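Local coordinates for purine nucleoside phosphorylase (Grouper iridovirus, PDB 3KHS), which probably catalyses the reversible phosphorolysis of purine nucleosides such as inosine and guanosine, a step in purine salvage, at residues D5-T10 and A93-R98; I20-G25 and K101-K106; I43-S48 and L65-V70; D164-K169 and G229-A234. All coordinates share one frame; numbering follows the deposited sequence.

Contact 1. Residues D5-T10 and A93-R98; sequences DLAKET and ATFPMR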
loop_
_atom_site.group_PDB
_atom_site.type_symbol
_atom_site.label_atom_id
_atom_site.label_comp_id
_atom_site.label_asym_id
_atom_site.label_seq_id
_atom_site.Cartn_x
_atom_site.Cartn_y
_atom_site.Cartn_z
ATOM N N ASP B 5 7.496 -9.778 -23.844
ATOM C CA ASP B 5 8.130 -9.675 -25.158
ATOM C C ASP B 5 9.548 -9.117 -25.015
ATOM O O ASP B 5 10.472 -9.578 -25.688
ATOM C CB ASP B 5 7.330 -8.786 -26.114
ATOM C CG ASP B 5 6.141 -9.497 -26.711
ATOM O OD1 ASP B 5 6.298 -10.644 -27.189
ATOM O OD2 ASP B 5 5.044 -8.900 -26.711
ATOM N N LEU B 6 9.726 -8.133 -24.140
ATOM C CA LEU B 6 11.046 -7.557 -23.926
ATOM C C LEU B 6 11.961 -8.562 -23.220
ATOM O O LEU B 6 13.182 -8.595 -23.458
ATOM C CB LEU B 6 10.913 -6.252 -23.133
ATOM C CG LEU B 6 10.118 -5.200 -23.921
ATOM C CD1 LEU B 6 9.807 -3.996 -23.068
ATOM C CD2 LEU B 6 10.933 -4.778 -25.146
ATOM N N ALA B 7 11.373 -9.389 -22.360
ATOM C CA ALA B 7 12.139 -10.410 -21.638
ATOM C C ALA B 7 12.677 -11.416 -22.646
ATOM O O ALA B 7 13.836 -11.819 -22.567
ATOM C CB ALA B 7 11.273 -11.129 -20.622
ATOM N N LYS B 8 11.831 -11.825 -23.591
ATOM C CA LYS B 8 12.260 -12.761 -24.627
ATOM C C LYS B 8 13.412 -12.176 -25.453
ATOM O O LYS B 8 14.372 -12.874 -25.771
ATOM C CB LYS B 8 11.087 -13.113 -25.523
ATOM C CG LYS B 8 10.093 -14.023 -24.837
ATOM C CD LYS B 8 8.897 -14.274 -25.711
ATOM C CE LYS B 8 7.806 -14.979 -24.940
ATOM N NZ LYS B 8 6.505 -14.930 -25.676
ATOM N N GLU B 9 13.315 -10.891 -25.784
ATOM C CA GLU B 9 14.348 -10.224 -26.557
ATOM C C GLU B 9 15.634 -10.224 -25.753
ATOM O O GLU B 9 16.696 -10.603 -26.259
ATOM C CB GLU B 9 13.902 -8.797 -26.912
ATOM C CG GLU B 9 15.040 -7.808 -27.200
ATOM C CD GLU B 9 14.544 -6.381 -27.433
ATOM O OE1 GLU B 9 13.924 -5.775 -26.514
ATOM O OE2 GLU B 9 14.782 -5.866 -28.552
ATOM N N THR B 10 15.542 -9.805 -24.496
ATOM C CA THR B 10 16.705 -9.788 -23.623
ATOM C C THR B 10 17.302 -11.188 -23.541
ATOM O O THR B 10 18.518 -11.345 -23.581
ATOM C CB THR B 10 16.311 -9.309 -22.223
ATOM O OG1 THR B 10 16.056 -7.904 -22.273
ATOM C CG2 THR B 10 17.400 -9.598 -21.227
ATOM N N ALA B 93 11.267 -4.304 -11.135
ATOM C CA ALA B 93 12.229 -5.027 -10.295
ATOM C C ALA B 93 12.130 -6.523 -10.480
ATOM O O ALA B 93 13.012 -7.259 -10.070
ATOM C CB ALA B 93 12.021 -4.699 -8.781
ATOM N N THR B 94 11.044 -6.985 -11.076
ATOM C CA THR B 94 10.900 -8.418 -11.271
ATOM C C THR B 94 11.086 -8.806 -12.739
ATOM O O THR B 94 10.715 -9.914 -13.155
ATOM C CB THR B 94 9.512 -8.944 -10.765
ATOM O OG1 THR B 94 8.450 -8.274 -11.451
ATOM C CG2 THR B 94 9.376 -8.746 -9.280
ATOM N N PHE B 95 11.665 -7.896 -13.516
ATOM C CA PHE B 95 11.910 -8.136 -14.939
ATOM C C PHE B 95 12.921 -9.278 -15.116
ATOM O O PHE B 95 12.789 -10.102 -16.012
ATOM C CB PHE B 95 12.427 -6.863 -15.630
ATOM C CG PHE B 95 12.733 -7.049 -17.087
ATOM C CD1 PHE B 95 11.712 -7.283 -18.002
ATOM C CD2 PHE B 95 14.051 -7.056 -17.534
ATOM C CE1 PHE B 95 11.983 -7.529 -19.343
ATOM C CE2 PHE B 95 14.341 -7.300 -18.859
ATOM C CZ PHE B 95 13.305 -7.537 -19.776
ATOM N N PRO B 96 13.950 -9.335 -14.259
ATOM C CA PRO B 96 14.928 -10.424 -14.408
ATOM C C PRO B 96 14.286 -11.811 -14.227
ATOM O O PRO B 96 14.758 -12.792 -14.796
ATOM C CB PRO B 96 15.982 -10.096 -13.347
ATOM C CG PRO B 96 15.912 -8.583 -13.241
ATOM C CD PRO B 96 14.404 -8.338 -13.271
ATOM N N MET B 97 13.206 -11.902 -13.454
ATOM C CA MET B 97 12.535 -13.192 -13.288
ATOM C C MET B 97 11.848 -13.589 -14.589
ATOM O O MET B 97 11.758 -14.783 -14.919
ATOM C CB MET B 97 11.463 -13.174 -12.186
ATOM C CG MET B 97 11.992 -13.291 -10.766
ATOM S SD MET B 97 13.008 -14.718 -10.459
ATOM C CE MET B 97 14.672 -13.992 -10.592
ATOM N N ARG B 98 11.329 -12.597 -15.307
ATOM C CA ARG B 98 10.678 -12.888 -16.570
ATOM C C ARG B 98 11.777 -13.324 -17.549
ATOM O O ARG B 98 11.577 -14.233 -18.349
ATOM C CB ARG B 98 9.909 -11.659 -17.065
ATOM C CG ARG B 98 8.699 -11.335 -16.207
ATOM C CD ARG B 98 7.849 -10.197 -16.778
ATOM N NE ARG B 98 6.634 -9.954 -15.985
ATOM C CZ ARG B 98 6.605 -9.300 -14.818
ATOM N NH1 ARG B 98 7.715 -8.816 -14.304
ATOM N NH2 ARG B 98 5.461 -9.133 -14.162
#
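The two backbones come nearest at Ala7 and Arg98, where Ala7 CA lies 5.8 Å from Arg98 CA. Residues 5-10 are helical throughout and belong to helix 3-15. In the other segment Phe95 to Arg98 make the first turn of helix 95-102, with Thr94 at the N-cap position, though its side chain makes no capping bond. The side chain of Phe95 carries much of the contact. Its CG is anti to the backbone N (chi1 179°), and the ring meets the first helix edge-on. Phe95 CE1 lies 3.6 Å from Ala7 N. Phe95 CZ lies 3.8 Å from Leu6 O and 3.7 Å from Thr10 OG1. All three polar atoms sit at the ring edge, near its plane. Leu6 O already accepts from Thr10 N in its own helix, and Thr10 OG1 bonds to Pro51 O and Asn52 ND2.

The arrangement is a helix-helix packing in which a small residue lets the partner come close. It joins the N-terminal helix to the helix that leads into strand 107-116 of the mixed sheet. Ala7 CB makes the closer apolar approach, 3.8 Å from Arg98 CB and 3.9 Å from Phe95 CE1. Leu6 adds its CB beside the same ring carbon, at 4.1 Å from Phe95 CE1.

Arg98 touches helix 3-15 near its backbone, while its guanidinium leads away. Arg98 NH1 donates to Thr94 OG1 at 3.0 Å, with the oxygen 20° out of the guanidinium plane. Arg98 NH2 bonds to Pro143 O in a neighbouring loop.

Contact 2. Residues I20-G25 and K101-K106; sequences IRPVLG and KALGVK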
loop_
_atom_site.group_PDB
_atom_site.type_symbol
_atom_site.label_atom_id
_atom_site.label_comp_id
_atom_site.label_asym_id
_atom_site.label_seq_id
_atom_site.Cartn_x
_atom_site.Cartn_y
_atom_site.Cartn_z
ATOM N N ILE B 20 24.981 -23.680 -23.487
ATOM C CA ILE B 20 23.896 -24.435 -22.867
ATOM C C ILE B 20 22.959 -23.451 -22.166
ATOM O O ILE B 20 23.405 -22.593 -21.409
ATOM C CB ILE B 20 24.436 -25.439 -21.814
ATOM C CG1 ILE B 20 25.825 -25.941 -22.232
ATOM C CG2 ILE B 20 23.469 -26.625 -21.682
ATOM C CD1 ILE B 20 26.461 -26.901 -21.239
ATOM N N ARG B 21 21.666 -23.562 -22.432
ATOM C CA ARG B 21 20.726 -22.677 -21.789
ATOM C C ARG B 21 20.657 -23.088 -20.326
ATOM O O ARG B 21 20.674 -24.273 -20.009
ATOM C CB ARG B 21 19.347 -22.791 -22.440
ATOM C CG ARG B 21 19.328 -22.466 -23.933
ATOM C CD ARG B 21 17.903 -22.276 -24.411
ATOM N NE ARG B 21 17.504 -20.866 -24.404
ATOM C CZ ARG B 21 16.240 -20.433 -24.415
ATOM N NH1 ARG B 21 15.228 -21.299 -24.426
ATOM N NH2 ARG B 21 15.980 -19.128 -24.433
ATOM N N PRO B 22 20.620 -22.109 -19.415
ATOM C CA PRO B 22 20.545 -22.394 -17.985
ATOM C C PRO B 22 19.210 -23.046 -17.647
ATOM O O PRO B 22 18.188 -22.707 -18.232
ATOM C CB PRO B 22 20.695 -21.014 -17.366
ATOM C CG PRO B 22 20.039 -20.133 -18.389
ATOM C CD PRO B 22 20.660 -20.656 -19.648
ATOM N N VAL B 23 19.222 -24.001 -16.723
ATOM C CA VAL B 23 17.989 -24.677 -16.327
ATOM C C VAL B 23 17.643 -24.301 -14.872
ATOM O O VAL B 23 16.482 -24.408 -14.426
ATOM C CB VAL B 23 18.121 -26.220 -16.458
ATOM C CG1 VAL B 23 19.310 -26.725 -15.649
ATOM C CG2 VAL B 23 16.838 -26.895 -15.978
ATOM N N LEU B 24 18.664 -23.869 -14.135
ATOM C CA LEU B 24 18.475 -23.441 -12.761
ATOM C C LEU B 24 18.949 -22.002 -12.584
ATOM O O LEU B 24 20.011 -21.610 -13.087
ATOM C CB LEU B 24 19.241 -24.324 -11.775
ATOM C CG LEU B 24 19.127 -23.768 -10.345
ATOM C CD1 LEU B 24 18.379 -24.736 -9.472
ATOM C CD2 LEU B 24 20.490 -23.490 -9.798
ATOM N N GLY B 25 18.168 -21.217 -11.856
ATOM C CA GLY B 25 18.542 -19.831 -11.622
ATOM C C GLY B 25 18.831 -19.518 -10.160
ATOM O O GLY B 25 18.268 -20.121 -9.250
ATOM N N LYS B 101 12.740 -16.925 -16.973
ATOM C CA LYS B 101 11.782 -17.807 -17.619
ATOM C C LYS B 101 12.061 -17.929 -19.118
ATOM O O LYS B 101 12.114 -19.032 -19.663
ATOM C CB LYS B 101 10.356 -17.296 -17.432
ATOM C CG LYS B 101 9.282 -18.163 -18.091
ATOM C CD LYS B 101 8.079 -17.328 -18.469
ATOM C CE LYS B 101 6.799 -18.157 -18.565
ATOM N NZ LYS B 101 7.023 -19.434 -19.266
ATOM N N ALA B 102 12.233 -16.783 -19.769
ATOM C CA ALA B 102 12.506 -16.726 -21.196
ATOM C C ALA B 102 13.772 -17.488 -21.560
ATOM O O ALA B 102 13.929 -17.902 -22.691
ATOM C CB ALA B 102 12.636 -15.261 -21.639
ATOM N N LEU B 103 14.676 -17.639 -20.597
ATOM C CA LEU B 103 15.935 -18.354 -20.804
ATOM C C LEU B 103 15.732 -19.856 -20.682
ATOM O O LEU B 103 16.628 -20.627 -21.007
ATOM C CB LEU B 103 16.971 -17.963 -19.753
ATOM C CG LEU B 103 17.721 -16.651 -19.842
ATOM C CD1 LEU B 103 18.578 -16.504 -18.604
ATOM C CD2 LEU B 103 18.583 -16.635 -21.073
ATOM N N GLY B 104 14.566 -20.259 -20.187
ATOM C CA GLY B 104 14.289 -21.673 -20.011
ATOM C C GLY B 104 14.545 -22.189 -18.602
ATOM O O GLY B 104 14.550 -23.407 -18.384
ATOM N N VAL B 105 14.755 -21.284 -17.641
ATOM C CA VAL B 105 14.988 -21.726 -16.272
ATOM C C VAL B 105 13.749 -22.417 -15.724
ATOM O O VAL B 105 12.629 -21.997 -15.959
ATOM C CB VAL B 105 15.374 -20.583 -15.325
ATOM C CG1 VAL B 105 15.525 -21.136 -13.915
ATOM C CG2 VAL B 105 16.692 -19.966 -15.758
ATOM N N LYS B 106 13.962 -23.501 -14.994
ATOM C CA LYS B 106 12.845 -24.249 -14.427
ATOM C C LYS B 106 12.763 -24.125 -12.916
ATOM O O LYS B 106 11.686 -24.199 -12.351
ATOM C CB LYS B 106 12.929 -25.721 -14.866
ATOM C CG LYS B 106 12.514 -25.897 -16.314
ATOM C CD LYS B 106 12.863 -27.285 -16.816
ATOM C CE LYS B 106 12.444 -27.504 -18.275
ATOM N NZ LYS B 106 12.687 -28.926 -18.721
#
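Val23 and Val105 lie at the tight end of this contact, with Val23 CA only 4.2 Å from Val105 CA. Next to them Lys106 N donates to Val23 O at 2.7 Å, and the bond is almost straight (175°). Val105 CG1, anti to its backbone N (chi1 177°), is wedged against the backbone of the other segment, 3.4 Å from both Val23 O and Gly25 N. Pro22 CG then packs on Leu103 CD1 at 3.9 Å, the two side chains crossing at about a right angle.

Gly104 ends helix 95-102 in a Schellman motif, with positive phi. The chain then turns to run beside strand 24-28. This is the return leg of a beta-alpha-beta connection: strands 73-79 and 107-116 both pair parallel with strand 24-28, which lies between them.

The outer side is looser. Arg21 lays its guanidinium over the helix end, with Leu103 O 3.4 Å above the plane and over its centre. Arg21 NH2 reaches Ala102 O at 3.0 Å, but this bond is weak; the stronger partner of Arg21 NH2 is Asn15 OD1. The positive group would be expected to interact favourably with the carbonyl end of the helix. At the other end Lys106 is exposed. Lys106 CD passes Val23 CG2 at 4.1 Å, and the chain runs on, extended, away from the contact.

Contact 3. Residues I43-S48 and L65-V70; sequences ITVAYS and LIFGSV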
loop_
_atom_site.group_PDB
_atom_site.type_symbol
_atom_site.label_atom_id
_atom_site.label_comp_id
_atom_site.label_asym_id
_atom_site.label_seq_id
_atom_site.Cartn_x
_atom_site.Cartn_y
_atom_site.Cartn_z
ATOM N N ILE B 43 30.657 -17.457 -17.835
ATOM C CA ILE B 43 30.639 -16.292 -18.688
ATOM C C ILE B 43 29.968 -15.244 -17.802
ATOM O O ILE B 43 28.994 -15.540 -17.104
ATOM C CB ILE B 43 29.790 -16.541 -19.942
ATOM C CG1 ILE B 43 30.425 -17.661 -20.763
ATOM C CG2 ILE B 43 29.684 -15.270 -20.770
ATOM C CD1 ILE B 43 31.886 -17.404 -21.087
ATOM N N THR B 44 30.494 -14.028 -17.806
ATOM C CA THR B 44 29.920 -12.980 -16.984
ATOM C C THR B 44 29.446 -11.796 -17.806
ATOM O O THR B 44 30.173 -11.304 -18.672
ATOM C CB THR B 44 30.933 -12.505 -15.935
ATOM O OG1 THR B 44 31.255 -13.603 -15.071
ATOM C CG2 THR B 44 30.359 -11.338 -15.118
ATOM N N VAL B 45 28.226 -11.341 -17.529
ATOM C CA VAL B 45 27.664 -10.210 -18.240
ATOM C C VAL B 45 27.163 -9.167 -17.250
ATOM O O VAL B 45 26.220 -9.421 -16.507
ATOM C CB VAL B 45 26.512 -10.664 -19.149
ATOM C CG1 VAL B 45 26.123 -9.551 -20.082
ATOM C CG2 VAL B 45 26.925 -11.908 -19.935
ATOM N N ALA B 46 27.798 -7.997 -17.241
ATOM C CA ALA B 46 27.407 -6.915 -16.344
ATOM C C ALA B 46 25.971 -6.530 -16.637
ATOM O O ALA B 46 25.551 -6.554 -17.812
ATOM C CB ALA B 46 28.290 -5.735 -16.566
ATOM N N TYR B 47 25.216 -6.175 -15.594
ATOM C CA TYR B 47 23.821 -5.766 -15.798
ATOM C C TYR B 47 23.751 -4.558 -16.755
ATOM O O TYR B 47 22.845 -4.436 -17.578
ATOM C CB TYR B 47 23.147 -5.379 -14.470
ATOM C CG TYR B 47 22.788 -6.538 -13.571
ATOM C CD1 TYR B 47 22.844 -7.854 -14.036
ATOM C CD2 TYR B 47 22.413 -6.322 -12.239
ATOM C CE1 TYR B 47 22.550 -8.925 -13.207
ATOM C CE2 TYR B 47 22.112 -7.384 -11.394
ATOM C CZ TYR B 47 22.185 -8.696 -11.887
ATOM O OH TYR B 47 21.898 -9.777 -11.068
ATOM N N SER B 48 24.735 -3.679 -16.634
ATOM C CA SER B 48 24.797 -2.470 -17.429
ATOM C C SER B 48 24.833 -2.691 -18.941
ATOM O O SER B 48 24.440 -1.814 -19.712
ATOM C CB SER B 48 26.009 -1.660 -16.994
ATOM O OG SER B 48 27.193 -2.412 -17.151
ATOM N N LEU B 65 25.391 -10.803 -14.140
ATOM C CA LEU B 65 24.693 -12.056 -14.371
ATOM C C LEU B 65 25.785 -13.064 -14.738
ATOM O O LEU B 65 26.597 -12.810 -15.622
ATOM C CB LEU B 65 23.717 -11.861 -15.525
ATOM C CG LEU B 65 22.479 -12.731 -15.681
ATOM C CD1 LEU B 65 21.715 -12.753 -14.377
ATOM C CD2 LEU B 65 21.596 -12.180 -16.818
ATOM N N ILE B 66 25.811 -14.203 -14.056
ATOM C CA ILE B 66 26.832 -15.215 -14.295
ATOM C C ILE B 66 26.253 -16.509 -14.833
ATOM O O ILE B 66 25.294 -17.043 -14.272
ATOM C CB ILE B 66 27.612 -15.521 -12.985
ATOM C CG1 ILE B 66 28.195 -14.231 -12.413
ATOM C CG2 ILE B 66 28.748 -16.489 -13.246
ATOM C CD1 ILE B 66 29.139 -14.466 -11.254
ATOM N N PHE B 67 26.818 -17.004 -15.932
ATOM C CA PHE B 67 26.345 -18.269 -16.508
ATOM C C PHE B 67 27.426 -19.304 -16.340
ATOM O O PHE B 67 28.585 -19.055 -16.691
ATOM C CB PHE B 67 26.032 -18.151 -17.991
ATOM C CG PHE B 67 24.974 -17.166 -18.299
ATOM C CD1 PHE B 67 25.272 -15.814 -18.359
ATOM C CD2 PHE B 67 23.664 -17.581 -18.501
ATOM C CE1 PHE B 67 24.282 -14.892 -18.611
ATOM C CE2 PHE B 67 22.656 -16.654 -18.756
ATOM C CZ PHE B 67 22.964 -15.312 -18.810
ATOM N N GLY B 68 27.049 -20.467 -15.813
ATOM C CA GLY B 68 28.024 -21.511 -15.597
ATOM C C GLY B 68 27.377 -22.715 -14.955
ATOM O O GLY B 68 26.170 -22.740 -14.720
ATOM N N SER B 69 28.182 -23.719 -14.652
ATOM C CA SER B 69 27.650 -24.934 -14.064
ATOM C C SER B 69 28.070 -25.145 -12.625
ATOM O O SER B 69 29.102 -24.649 -12.167
ATOM C CB SER B 69 28.103 -26.153 -14.855
ATOM O OG SER B 69 29.437 -26.476 -14.492
ATOM N N VAL B 70 27.242 -25.901 -11.924
ATOM C CA VAL B 70 27.490 -26.266 -10.537
ATOM C C VAL B 70 26.974 -27.685 -10.425
ATOM O O VAL B 70 25.840 -27.971 -10.812
ATOM C CB VAL B 70 26.697 -25.393 -9.533
ATOM C CG1 VAL B 70 26.961 -25.885 -8.113
ATOM C CG2 VAL B 70 27.094 -23.918 -9.660
#
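Tyr47 CG is anti to its carbonyl carbon (chi1 -74°), and Leu65 CG is anti to its backbone N (chi1 -155°). The two side chains cross at about a right angle. Leu65 CB lies at the edge of the tyrosine ring, in its plane, 3.9 Å from Tyr47 CE1. On the branch beyond Leu65 CG, Leu65 CD1 is 4.1 Å from Tyr47 CE1. The far end of the ring is held separately, for Tyr47 OH bonds to Gly80 O.

Before Tyr47, strands 42-46 and 64-70 form an antiparallel ladder in the mixed sheet. Ile43 with Phe67 and Val45 with Leu65 are hydrogen-bonded pairs. Thr44 with Ile66 is the non-hydrogen-bonded pair between them. Four backbone bonds, each 2.9 Å between N and O, join the pairs: Ile43 N to Phe67 O, Phe67 N to Ile43 O, Val45 N to Leu65 O and Leu65 N to Val45 O.

Ile43, Val45, Leu65 and Phe67 share one face of the sheet. Val45 packs on Trp13, and Leu65 and Phe67 on Leu14, of helix 3-15. Phe67 CE1 touches Val45 CG2 at 4.2 Å. The edge of the same ring turns to Ile43 O, with Phe67 CD1 at 3.9 Å. On the opposite face Thr44 and Ile66 stand side by side, pointing the same way.

The register rests on the backbone bonds, and the side chains add apolar packing, mostly on the face that helix 3-15 covers; Ile43 and Thr44 are exposed.

Contact 4. Residues D164-K169 and G229-A234; sequences DKTLRK and GMRCLA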
loop_
_atom_site.group_PDB
_atom_site.type_symbol
_atom_site.label_atom_id
_atom_site.label_comp_id
_atom_site.label_asym_id
_atom_site.label_seq_id
_atom_site.Cartn_x
_atom_site.Cartn_y
_atom_site.Cartn_z
ATOM N N ASP B 164 7.998 -24.361 -3.311
ATOM C CA ASP B 164 8.010 -25.797 -3.572
ATOM C C ASP B 164 8.332 -26.654 -2.338
ATOM O O ASP B 164 9.434 -26.590 -1.781
ATOM C CB ASP B 164 9.020 -26.068 -4.673
ATOM C CG ASP B 164 8.803 -27.391 -5.330
ATOM O OD1 ASP B 164 7.848 -27.508 -6.128
ATOM O OD2 ASP B 164 9.582 -28.302 -5.027
ATOM N N LYS B 165 7.372 -27.477 -1.925
ATOM C CA LYS B 165 7.561 -28.322 -0.750
ATOM C C LYS B 165 8.756 -29.248 -0.876
ATOM O O LYS B 165 9.490 -29.454 0.103
ATOM C CB LYS B 165 6.284 -29.102 -0.460
ATOM C CG LYS B 165 5.087 -28.174 -0.441
ATOM C CD LYS B 165 3.820 -28.810 0.081
ATOM C CE LYS B 165 2.646 -27.858 -0.100
ATOM N NZ LYS B 165 1.432 -28.389 0.556
ATOM N N THR B 166 8.980 -29.773 -2.074
ATOM C CA THR B 166 10.125 -30.652 -2.320
ATOM C C THR B 166 11.451 -29.912 -2.198
ATOM O O THR B 166 12.381 -30.390 -1.551
ATOM C CB THR B 166 10.063 -31.299 -3.747
ATOM O OG1 THR B 166 8.889 -32.118 -3.844
ATOM C CG2 THR B 166 11.322 -32.145 -4.043
ATOM N N LEU B 167 11.559 -28.748 -2.833
ATOM C CA LEU B 167 12.811 -27.996 -2.750
ATOM C C LEU B 167 13.115 -27.630 -1.296
ATOM O O LEU B 167 14.283 -27.602 -0.890
ATOM C CB LEU B 167 12.744 -26.745 -3.619
ATOM C CG LEU B 167 12.477 -27.061 -5.089
ATOM C CD1 LEU B 167 12.157 -25.791 -5.796
ATOM C CD2 LEU B 167 13.679 -27.732 -5.721
ATOM N N ARG B 168 12.066 -27.375 -0.511
ATOM C CA ARG B 168 12.260 -27.059 0.891
ATOM C C ARG B 168 12.874 -28.266 1.598
ATOM O O ARG B 168 13.858 -28.125 2.332
ATOM C CB ARG B 168 10.934 -26.689 1.549
ATOM C CG ARG B 168 10.533 -25.288 1.268
ATOM C CD ARG B 168 9.056 -25.168 1.188
ATOM N NE ARG B 168 8.440 -25.551 2.431
ATOM C CZ ARG B 168 7.131 -25.556 2.625
ATOM N NH1 ARG B 168 6.307 -25.201 1.646
ATOM N NH2 ARG B 168 6.649 -25.911 3.801
ATOM N N LYS B 169 12.303 -29.450 1.373
ATOM C CA LYS B 169 12.831 -30.667 1.993
ATOM C C LYS B 169 14.291 -30.804 1.662
ATOM O O LYS B 169 15.100 -31.090 2.528
ATOM C CB LYS B 169 12.072 -31.916 1.519
ATOM C CG LYS B 169 10.647 -31.980 2.059
ATOM C CD LYS B 169 9.919 -33.203 1.592
ATOM C CE LYS B 169 8.470 -33.180 2.044
ATOM N NZ LYS B 169 7.651 -34.104 1.180
ATOM N N GLY B 229 5.569 -20.329 -14.286
ATOM C CA GLY B 229 5.771 -21.762 -14.242
ATOM C C GLY B 229 7.060 -22.276 -13.630
ATOM O O GLY B 229 7.383 -23.455 -13.778
ATOM N N MET B 230 7.818 -21.433 -12.946
ATOM C CA MET B 230 9.067 -21.924 -12.361
ATOM C C MET B 230 8.858 -22.303 -10.907
ATOM O O MET B 230 7.915 -21.834 -10.263
ATOM C CB MET B 230 10.190 -20.875 -12.489
ATOM C CG MET B 230 10.688 -20.625 -13.921
ATOM S SD MET B 230 11.852 -19.237 -14.090
ATOM C CE MET B 230 10.783 -17.909 -13.511
ATOM N N ARG B 231 9.720 -23.181 -10.412
ATOM C CA ARG B 231 9.627 -23.628 -9.032
ATOM C C ARG B 231 10.581 -22.785 -8.200
ATOM O O ARG B 231 11.704 -22.498 -8.623
ATOM C CB ARG B 231 9.973 -25.118 -8.949
ATOM C CG ARG B 231 9.004 -25.995 -9.716
ATOM C CD ARG B 231 9.560 -27.387 -9.882
ATOM N NE ARG B 231 9.535 -28.153 -8.641
ATOM C CZ ARG B 231 10.330 -29.190 -8.407
ATOM N NH1 ARG B 231 11.207 -29.575 -9.330
ATOM N NH2 ARG B 231 10.254 -29.845 -7.257
ATOM N N CYS B 232 10.131 -22.396 -7.013
ATOM C CA CYS B 232 10.943 -21.545 -6.140
ATOM C C CYS B 232 11.374 -22.075 -4.789
ATOM O O CYS B 232 10.645 -22.792 -4.108
ATOM C CB CYS B 232 10.209 -20.238 -5.884
ATOM S SG CYS B 232 9.675 -19.432 -7.374
ATOM N N LEU B 233 12.580 -21.682 -4.414
ATOM C CA LEU B 233 13.151 -21.994 -3.125
ATOM C C LEU B 233 13.797 -20.679 -2.699
ATOM O O LEU B 233 14.493 -20.036 -3.485
ATOM C CB LEU B 233 14.201 -23.065 -3.234
ATOM C CG LEU B 233 15.127 -23.097 -2.023
ATOM C CD1 LEU B 233 14.305 -23.458 -0.772
ATOM C CD2 LEU B 233 16.295 -24.074 -2.268
ATOM N N ALA B 234 13.534 -20.259 -1.470
ATOM C CA ALA B 234 14.125 -19.026 -0.967
ATOM C C ALA B 234 14.667 -19.273 0.431
ATOM O O ALA B 234 13.999 -19.894 1.254
ATOM C CB ALA B 234 13.086 -17.931 -0.947
HETATM O O HOH W 1 10.997 -23.995 -1.877
#
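Asp164 OD2 is gripped by two donors, Arg231 NH2 at 2.8 Å and Leu167 N at 3.0 Å. Asp164 is the N-cap of helix 165-178, and the bond from Leu167 N, on the anti lone pair of OD2, is its capping bond. Arg231 NH2 comes from above the carboxylate plane, and Arg231 NE donates to Asp164 OD1 at 3.1 Å, likewise from out of it. The guanidinium therefore holds the carboxylate side-on, one nitrogen to each oxygen, but the two planes stand 74° apart. The bend of the arginine chain at chi3 (73°) carries NE to this position. Arg231 NH1 has a second acid partner, Glu282 OE1. The guanidinium and the helix start would both be expected to favour the ionised carboxylate.

The side chain of Leu167 crosses that of Arg231 obliquely. Its CD2 sits over one face of the guanidinium toward the rim, and Leu167 CD1 touches Arg231 CB at 3.9 Å. Leu167 CB meets Leu233 CB at 4.0 Å.

Cys232 O accepts a weak bond from Asp164 N. A water lies between the backbones, 2.6 Å from Cys232 O and 3.0 Å from Asp164 O.

The axes of residues 165-169 and 231-234 run at 37° to each other. This is a helix packed on a sheet of an alpha/beta fold, its first turn joined to strand 231-241 by an N-capping aspartate in a salt bridge.

Overall arrangement
Helix 3-15 opens the chain and enters contact 1, which closes only at residues 93-98. Strand 24-28 follows, and its contact 2 closes at 101-106, just after contact 1, so the two loops cross. Both use helix 95-102, and Ala102 CB packs on Ala7 O. Contact 3 is a short loop between neighbouring strands, nested inside both. It touches contact 2 where Leu103 meets Phe67. Contact 4 comes later, in series with the others, and ties helix 165-178 to strand 231-241. Contacts 2, 3 and 4 all reach the mixed sheet. Lys106 O probably accepts a hydrogen bond from Arg231 N, linking contacts 2 and 4.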